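Local atomic coordinates of DNA fragmentation factor 40 KDA subunit (Mus musculus, PDB entry 1V0D), a protein that cuts DNA as a nuclease during apoptosis, causing DNA fragmentation and chromatin condensation. Residues Pro142-Phe145 with Glu146-Ser150; Pro273-Ala276 with Glu277-Asp281; Tyr289-Leu293 with Leu294-Glu298. One frame throughout, in Å; residues are numbered along the deposited sequence.

Interaction 1 of 3, residues Pro142-Phe145 with Glu146-Ser150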
loop_
_atom_site.group_PDB
_atom_site.type_symbol
_atom_site.label_atom_id
_atom_site.label_comp_id
_atom_site.label_asym_id
_atom_site.label_seq_id
_atom_site.Cartn_x
_atom_site.Cartn_y
_atom_site.Cartn_z
ATOM N N PRO A 142 19.019 -14.814 3.264
ATOM C CA PRO A 142 19.216 -13.445 3.752
ATOM C C PRO A 142 18.588 -12.361 2.873
ATOM O O PRO A 142 18.238 -11.284 3.359
ATOM C CB PRO A 142 20.734 -13.334 3.828
ATOM C CG PRO A 142 21.171 -14.173 2.662
ATOM C CD PRO A 142 20.298 -15.393 2.812
ATOM N N SER A 143 18.445 -12.653 1.583
ATOM C CA SER A 143 17.865 -11.697 0.652
ATOM C C SER A 143 16.523 -11.176 1.184
ATOM O O SER A 143 16.272 -9.965 1.223
ATOM C CB SER A 143 17.676 -12.362 -0.706
ATOM O OG SER A 143 17.574 -11.385 -1.727
ATOM N N TRP A 144 15.669 -12.111 1.590
ATOM C CA TRP A 144 14.361 -11.804 2.154
ATOM C C TRP A 144 14.489 -10.714 3.223
ATOM O O TRP A 144 13.787 -9.707 3.172
ATOM C CB TRP A 144 13.780 -13.063 2.810
ATOM C CG TRP A 144 12.297 -13.027 3.128
ATOM C CD1 TRP A 144 11.265 -13.379 2.290
ATOM C CD2 TRP A 144 11.688 -12.670 4.381
ATOM N NE1 TRP A 144 10.061 -13.270 2.951
ATOM C CE2 TRP A 144 10.288 -12.837 4.232
ATOM C CE3 TRP A 144 12.189 -12.224 5.618
ATOM C CZ2 TRP A 144 9.386 -12.578 5.269
ATOM C CZ3 TRP A 144 11.286 -11.963 6.655
ATOM C CH2 TRP A 144 9.903 -12.143 6.470
ATOM N N PHE A 145 15.400 -10.914 4.175
ATOM C CA PHE A 145 15.590 -9.978 5.286
ATOM C C PHE A 145 16.205 -8.605 5.034
ATOM O O PHE A 145 16.422 -7.851 5.986
ATOM C CB PHE A 145 16.396 -10.650 6.399
ATOM C CG PHE A 145 15.751 -11.884 6.957
ATOM C CD1 PHE A 145 15.704 -13.060 6.211
ATOM C CD2 PHE A 145 15.191 -11.872 8.232
ATOM C CE1 PHE A 145 15.112 -14.206 6.730
ATOM C CE2 PHE A 145 14.596 -13.013 8.761
ATOM C CZ PHE A 145 14.556 -14.181 8.009
ATOM N N GLU A 146 16.488 -8.263 3.783
ATOM C CA GLU A 146 17.083 -6.957 3.494
ATOM C C GLU A 146 16.292 -5.767 4.021
ATOM O O GLU A 146 15.191 -5.479 3.551
ATOM C CB GLU A 146 17.272 -6.768 1.992
ATOM C CG GLU A 146 18.430 -7.539 1.403
ATOM C CD GLU A 146 18.519 -7.356 -0.101
ATOM O OE1 GLU A 146 18.586 -6.182 -0.548
ATOM O OE2 GLU A 146 18.517 -8.384 -0.828
ATOM N N GLY A 147 16.859 -5.068 4.994
ATOM C CA GLY A 147 16.183 -3.901 5.520
ATOM C C GLY A 147 15.572 -4.098 6.883
ATOM O O GLY A 147 15.157 -3.134 7.537
ATOM N N LEU A 148 15.515 -5.350 7.316
ATOM C CA LEU A 148 14.945 -5.656 8.613
ATOM C C LEU A 148 16.050 -5.608 9.643
ATOM O O LEU A 148 17.176 -6.021 9.365
ATOM C CB LEU A 148 14.317 -7.048 8.597
ATOM C CG LEU A 148 13.340 -7.313 7.457
ATOM C CD1 LEU A 148 12.771 -8.707 7.587
ATOM C CD2 LEU A 148 12.245 -6.277 7.485
ATOM N N GLU A 149 15.726 -5.103 10.830
ATOM C CA GLU A 149 16.701 -5.015 11.907
ATOM C C GLU A 149 17.385 -6.372 12.068
ATOM O O GLU A 149 16.986 -7.354 11.441
ATOM C CB GLU A 149 16.008 -4.596 13.203
ATOM C CG GLU A 149 15.222 -3.305 13.056
ATOM C CD GLU A 149 14.712 -2.758 14.381
ATOM O OE1 GLU A 149 13.975 -3.477 15.095
ATOM O OE2 GLU A 149 15.050 -1.599 14.707
ATOM N N SER A 150 18.412 -6.441 12.903
ATOM C CA SER A 150 19.125 -7.698 13.071
ATOM C C SER A 150 18.421 -8.696 13.965
ATOM O O SER A 150 18.534 -9.900 13.747
ATOM C CB SER A 150 20.529 -7.433 13.601
ATOM O OG SER A 150 21.246 -6.624 12.686
#
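F145 and E146 lie where two beta turns overlap. A type I turn runs from S143 to E146 and is closed by E146 N on S143 O at 3.1 Å. A type II turn follows from F145 to L148, closed by L148 N on F145 O at 3.0 Å. G147 holds the third position of that turn with a phi of 106°; a CB there would press on the carbonyl O of E146. S143 OG donates to E146 OE2 at 3.3 Å and meets it nearly along its C-O axis. OG stands opposite the backbone N of S143 (chi1 -159°), and the extended E146 chain brings its carboxylate to it. L148 CD1 touches both aromatic residues. It is 3.7 Å from W144 CZ3 and 4.0 Å from F145 CD2, and comes to each ring at a slant. W144 CE3 lies over the centre of one face of the F145 ring. W144 NE1 is hydrogen-bonded to P246 O, and K155 and R253 make cation-pi contacts with the indole. These consecutive beta turns belong to the connection from helix 116-129 to helix 155-175, and they set W144 and F145 against the latter.

Interaction 2 of 3, residues Pro273-Ala276 with Glu277-Asp281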
loop_
_atom_site.group_PDB
_atom_site.type_symbol
_atom_site.label_atom_id
_atom_site.label_comp_id
_atom_site.label_asym_id
_atom_site.label_seq_id
_atom_site.Cartn_x
_atom_site.Cartn_y
_atom_site.Cartn_z
ATOM N N PRO A 273 -16.697 3.903 19.445
ATOM C CA PRO A 273 -17.734 4.786 19.985
ATOM C C PRO A 273 -18.865 4.016 20.697
ATOM O O PRO A 273 -19.319 4.434 21.769
ATOM C CB PRO A 273 -18.202 5.561 18.759
ATOM C CG PRO A 273 -17.934 4.634 17.644
ATOM C CD PRO A 273 -16.593 4.050 17.990
ATOM N N THR A 274 -19.313 2.894 20.132
ATOM C CA THR A 274 -20.344 2.101 20.802
ATOM C C THR A 274 -19.800 1.660 22.167
ATOM O O THR A 274 -20.523 1.637 23.166
ATOM C CB THR A 274 -20.695 0.846 20.010
ATOM O OG1 THR A 274 -21.372 1.210 18.804
ATOM C CG2 THR A 274 -21.579 -0.046 20.825
ATOM N N LEU A 275 -18.513 1.313 22.190
ATOM C CA LEU A 275 -17.831 0.879 23.405
ATOM C C LEU A 275 -17.920 1.987 24.438
ATOM O O LEU A 275 -18.274 1.743 25.599
ATOM C CB LEU A 275 -16.367 0.559 23.090
ATOM C CG LEU A 275 -15.461 -0.104 24.136
ATOM C CD1 LEU A 275 -14.756 0.950 24.920
ATOM C CD2 LEU A 275 -16.266 -1.020 25.045
ATOM N N ALA A 276 -17.611 3.210 24.011
ATOM C CA ALA A 276 -17.672 4.370 24.901
ATOM C C ALA A 276 -19.096 4.538 25.416
ATOM O O ALA A 276 -19.334 4.556 26.626
ATOM C CB ALA A 276 -17.235 5.636 24.161
ATOM N N GLU A 277 -20.044 4.652 24.489
ATOM C CA GLU A 277 -21.440 4.814 24.852
ATOM C C GLU A 277 -21.932 3.715 25.804
ATOM O O GLU A 277 -22.681 3.995 26.743
ATOM C CB GLU A 277 -22.299 4.861 23.586
ATOM C CG GLU A 277 -22.913 6.231 23.322
ATOM C CD GLU A 277 -24.235 6.447 24.082
ATOM O OE1 GLU A 277 -25.210 5.707 23.786
ATOM O OE2 GLU A 277 -24.305 7.345 24.968
ATOM N N ALA A 278 -21.496 2.477 25.581
ATOM C CA ALA A 278 -21.912 1.354 26.430
ATOM C C ALA A 278 -21.381 1.473 27.855
ATOM O O ALA A 278 -22.058 1.109 28.814
ATOM C CB ALA A 278 -21.459 0.033 25.815
ATOM N N ILE A 279 -20.160 1.979 27.988
ATOM C CA ILE A 279 -19.551 2.151 29.297
ATOM C C ILE A 279 -20.219 3.275 30.081
ATOM O O ILE A 279 -20.147 3.311 31.306
ATOM C CB ILE A 279 -18.045 2.446 29.162
ATOM C CG1 ILE A 279 -17.307 1.153 28.827
ATOM C CG2 ILE A 279 -17.500 3.054 30.438
ATOM C CD1 ILE A 279 -15.810 1.307 28.751
ATOM N N GLN A 280 -20.875 4.194 29.378
ATOM C CA GLN A 280 -21.549 5.304 30.040
ATOM C C GLN A 280 -22.974 4.906 30.422
ATOM O O GLN A 280 -23.567 5.483 31.327
ATOM C CB GLN A 280 -21.553 6.519 29.117
ATOM C CG GLN A 280 -20.155 6.815 28.582
ATOM C CD GLN A 280 -20.109 7.933 27.554
ATOM O OE1 GLN A 280 -21.071 8.167 26.816
ATOM N NE2 GLN A 280 -18.970 8.615 27.484
ATOM N N ASP A 281 -23.501 3.896 29.742
ATOM C CA ASP A 281 -24.849 3.404 29.987
ATOM C C ASP A 281 -25.198 3.182 31.453
ATOM O O ASP A 281 -26.255 3.604 31.926
ATOM C CB ASP A 281 -25.061 2.089 29.249
ATOM C CG ASP A 281 -26.461 1.530 29.449
ATOM O OD1 ASP A 281 -27.360 1.865 28.639
ATOM O OD2 ASP A 281 -26.658 0.771 30.427
#
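L275 and I279 meet one helical turn apart, methyl to methyl. L275 CD1 lies 4.0 Å from I279 CD1, and the two side chains run at a slant to each other. In L275 the bond to CG points away from the residue's own N (chi1 -172°), which sends the branch forward along the helix. I279 has CG1 beside its own backbone N (chi1 -76°), which turns the longer branch back toward L275. Its CG1 passes 3.4 Å from L275 O. Y189 of helix 186-202 touches both side chains.

The other side chains leave the helix in different directions. A278 places CB over the preceding turn, near T274 O. T274 and A278, with L275, border helix 287-295. A276 packs on Y177. Q280 CG passes 3.1 Å from A276 O, and the side chain also touches V181 and D182. T274 OG1 is hydrogen-bonded to T270 O one turn earlier. E277 is exposed.

The backbone ties the same turns together. E277 N bonds to P273 O at 2.8 Å. A278 N bonds to T274 O at 2.7 Å, and I279 N to L275 O at 3.1 Å. The bond from Q280 N to A276 O is weak. P273 has no N-H to give, and the helix is kinked there.

The pattern is consistent with a partly amphipathic helix. Its N-H and C=O groups bond along the helix, weakly toward its end; L275 and I279 meet helix 186-202, and L275 and A278 meet helix 287-295.

Interaction 3 of 3, residues Tyr289-Leu293 with Leu294-Glu298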
loop_
_atom_site.group_PDB
_atom_site.type_symbol
_atom_site.label_atom_id
_atom_site.label_comp_id
_atom_site.label_asym_id
_atom_site.label_seq_id
_atom_site.Cartn_x
_atom_site.Cartn_y
_atom_site.Cartn_z
ATOM N N TYR A 289 -16.922 -8.930 24.386
ATOM C CA TYR A 289 -17.564 -8.814 23.079
ATOM C C TYR A 289 -16.814 -7.808 22.212
ATOM O O TYR A 289 -16.494 -8.103 21.051
ATOM C CB TYR A 289 -19.038 -8.396 23.240
ATOM C CG TYR A 289 -19.733 -8.102 21.926
ATOM C CD1 TYR A 289 -19.685 -9.013 20.877
ATOM C CD2 TYR A 289 -20.398 -6.892 21.717
ATOM C CE1 TYR A 289 -20.272 -8.726 19.645
ATOM C CE2 TYR A 289 -20.995 -6.594 20.491
ATOM C CZ TYR A 289 -20.925 -7.512 19.455
ATOM O OH TYR A 289 -21.465 -7.217 18.210
ATOM N N PHE A 290 -16.537 -6.636 22.790
ATOM C CA PHE A 290 -15.817 -5.567 22.106
ATOM C C PHE A 290 -14.397 -6.012 21.783
ATOM O O PHE A 290 -13.810 -5.608 20.771
ATOM C CB PHE A 290 -15.791 -4.312 22.970
ATOM C CG PHE A 290 -17.132 -3.672 23.127
ATOM C CD1 PHE A 290 -17.940 -3.973 24.217
ATOM C CD2 PHE A 290 -17.631 -2.827 22.136
ATOM C CE1 PHE A 290 -19.239 -3.442 24.318
ATOM C CE2 PHE A 290 -18.928 -2.292 22.226
ATOM C CZ PHE A 290 -19.732 -2.602 23.320
ATOM N N TYR A 291 -13.843 -6.851 22.647
ATOM C CA TYR A 291 -12.513 -7.380 22.420
ATOM C C TYR A 291 -12.565 -8.140 21.088
ATOM O O TYR A 291 -11.787 -7.872 20.174
ATOM C CB TYR A 291 -12.133 -8.322 23.560
ATOM C CG TYR A 291 -10.819 -9.019 23.362
ATOM C CD1 TYR A 291 -9.615 -8.367 23.618
ATOM C CD2 TYR A 291 -10.776 -10.335 22.903
ATOM C CE1 TYR A 291 -8.392 -9.016 23.426
ATOM C CE2 TYR A 291 -9.568 -10.989 22.706
ATOM C CZ TYR A 291 -8.379 -10.325 22.971
ATOM O OH TYR A 291 -7.182 -10.975 22.777
ATOM N N SER A 292 -13.492 -9.083 20.983
ATOM C CA SER A 292 -13.654 -9.859 19.759
ATOM C C SER A 292 -13.667 -8.947 18.557
ATOM O O SER A 292 -12.919 -9.135 17.595
ATOM C CB SER A 292 -14.979 -10.604 19.780
ATOM O OG SER A 292 -15.015 -11.512 20.862
ATOM N N LEU A 293 -14.548 -7.957 18.627
ATOM C CA LEU A 293 -14.725 -6.993 17.551
ATOM C C LEU A 293 -13.464 -6.229 17.203
ATOM O O LEU A 293 -13.138 -6.053 16.028
ATOM C CB LEU A 293 -15.837 -5.996 17.925
ATOM C CG LEU A 293 -17.296 -6.277 17.504
ATOM C CD1 LEU A 293 -17.528 -7.755 17.233
ATOM C CD2 LEU A 293 -18.231 -5.779 18.584
ATOM N N LEU A 294 -12.747 -5.790 18.228
ATOM C CA LEU A 294 -11.555 -4.979 18.024
ATOM C C LEU A 294 -10.270 -5.694 17.648
ATOM O O LEU A 294 -9.489 -5.158 16.871
ATOM C CB LEU A 294 -11.311 -4.122 19.280
ATOM C CG LEU A 294 -12.406 -3.109 19.646
ATOM C CD1 LEU A 294 -12.383 -2.762 21.105
ATOM C CD2 LEU A 294 -12.225 -1.869 18.829
ATOM N N PHE A 295 -10.048 -6.906 18.150
ATOM C CA PHE A 295 -8.766 -7.569 17.883
ATOM C C PHE A 295 -8.751 -8.995 17.370
ATOM O O PHE A 295 -7.675 -9.554 17.184
ATOM C CB PHE A 295 -7.914 -7.562 19.162
ATOM C CG PHE A 295 -7.997 -6.282 19.958
ATOM C CD1 PHE A 295 -8.668 -6.255 21.178
ATOM C CD2 PHE A 295 -7.380 -5.111 19.498
ATOM C CE1 PHE A 295 -8.723 -5.077 21.939
ATOM C CE2 PHE A 295 -7.427 -3.930 20.244
ATOM C CZ PHE A 295 -8.099 -3.911 21.470
ATOM N N THR A 296 -9.913 -9.587 17.139
ATOM C CA THR A 296 -9.979 -10.990 16.730
ATOM C C THR A 296 -10.405 -11.218 15.292
ATOM O O THR A 296 -11.033 -10.359 14.676
ATOM C CB THR A 296 -10.946 -11.740 17.667
ATOM O OG1 THR A 296 -10.500 -11.572 19.014
ATOM C CG2 THR A 296 -10.996 -13.222 17.353
ATOM N N ALA A 297 -10.064 -12.385 14.759
ATOM C CA ALA A 297 -10.446 -12.714 13.400
ATOM C C ALA A 297 -11.959 -12.860 13.330
ATOM O O ALA A 297 -12.513 -13.056 12.257
ATOM C CB ALA A 297 -9.776 -13.999 12.954
ATOM N N GLU A 298 -12.636 -12.777 14.470
ATOM C CA GLU A 298 -14.094 -12.883 14.464
ATOM C C GLU A 298 -14.670 -11.705 13.691
ATOM O O GLU A 298 -15.707 -11.821 13.059
ATOM C CB GLU A 298 -14.669 -12.840 15.882
ATOM C CG GLU A 298 -14.262 -13.989 16.763
ATOM C CD GLU A 298 -14.775 -13.838 18.192
ATOM O OE1 GLU A 298 -16.022 -13.813 18.392
ATOM O OE2 GLU A 298 -13.920 -13.743 19.108
#
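Y291 and F295 share the last turn of helix 287-295, where F295 N bonds to Y291 O at 2.8 Å, L294 N bonds to F290 O, and T296, the first residue to leave helical angles, still bonds through N to S292 O at 3.1 Å. Y291 CD1 comes to the edge of the F295 ring, 3.4 Å from F295 CD1. The ring centroids are 5.4 Å apart and the planes make 60°. With chi1 at 175°, the Y291 ring swings toward the helix end, where F295 lies. An alanine here would remove the ring and is likely to leave a gap at the F295 edge, with CD1 of F295 lacking its neighbour. In sequence, helices 267-281 and 287-295 are inserted between strands 260-263 and 300-303, whose antiparallel pairing is consistent with the hairpin of a beta-beta-alpha metal motif, as in the His-Me finger clan. H263, next in sequence to the magnesium ligand D262, bonds through NE2 to L294 O. L294 CB lies over the centre of a face of the F295 ring, and L294 CD1 is 4.2 Å from F290 CB. Past the helix end, E298 turns back. E298 OE2 lies 3.0 Å from S292 OG, which is also hydrogen-bonded to E288 O.

How the interactions relate
Interactions 2 and 3 lie within successive helices, 267-281 and 287-295, on the same side of the chain's centre, and they touch. F290 is the bridge: L275 CD2 is 3.4 Å from F290 CG, with T274 and A278 beside the same ring. Interaction 1 is remote, its centre about 44 Å from that of interaction 2 and about 32 Å from that of interaction 3. It lies across the chain's centre from both. Interaction 3 is the most buried, with aromatic rings against helices 155-175 and 186-202. Interaction 2 is partly buried and aliphatic. Interaction 1, also partly buried, has no regular helix: turn bonds shape it, and it mixes a surface serine-glutamate bond with aromatic packing on helix 155-175.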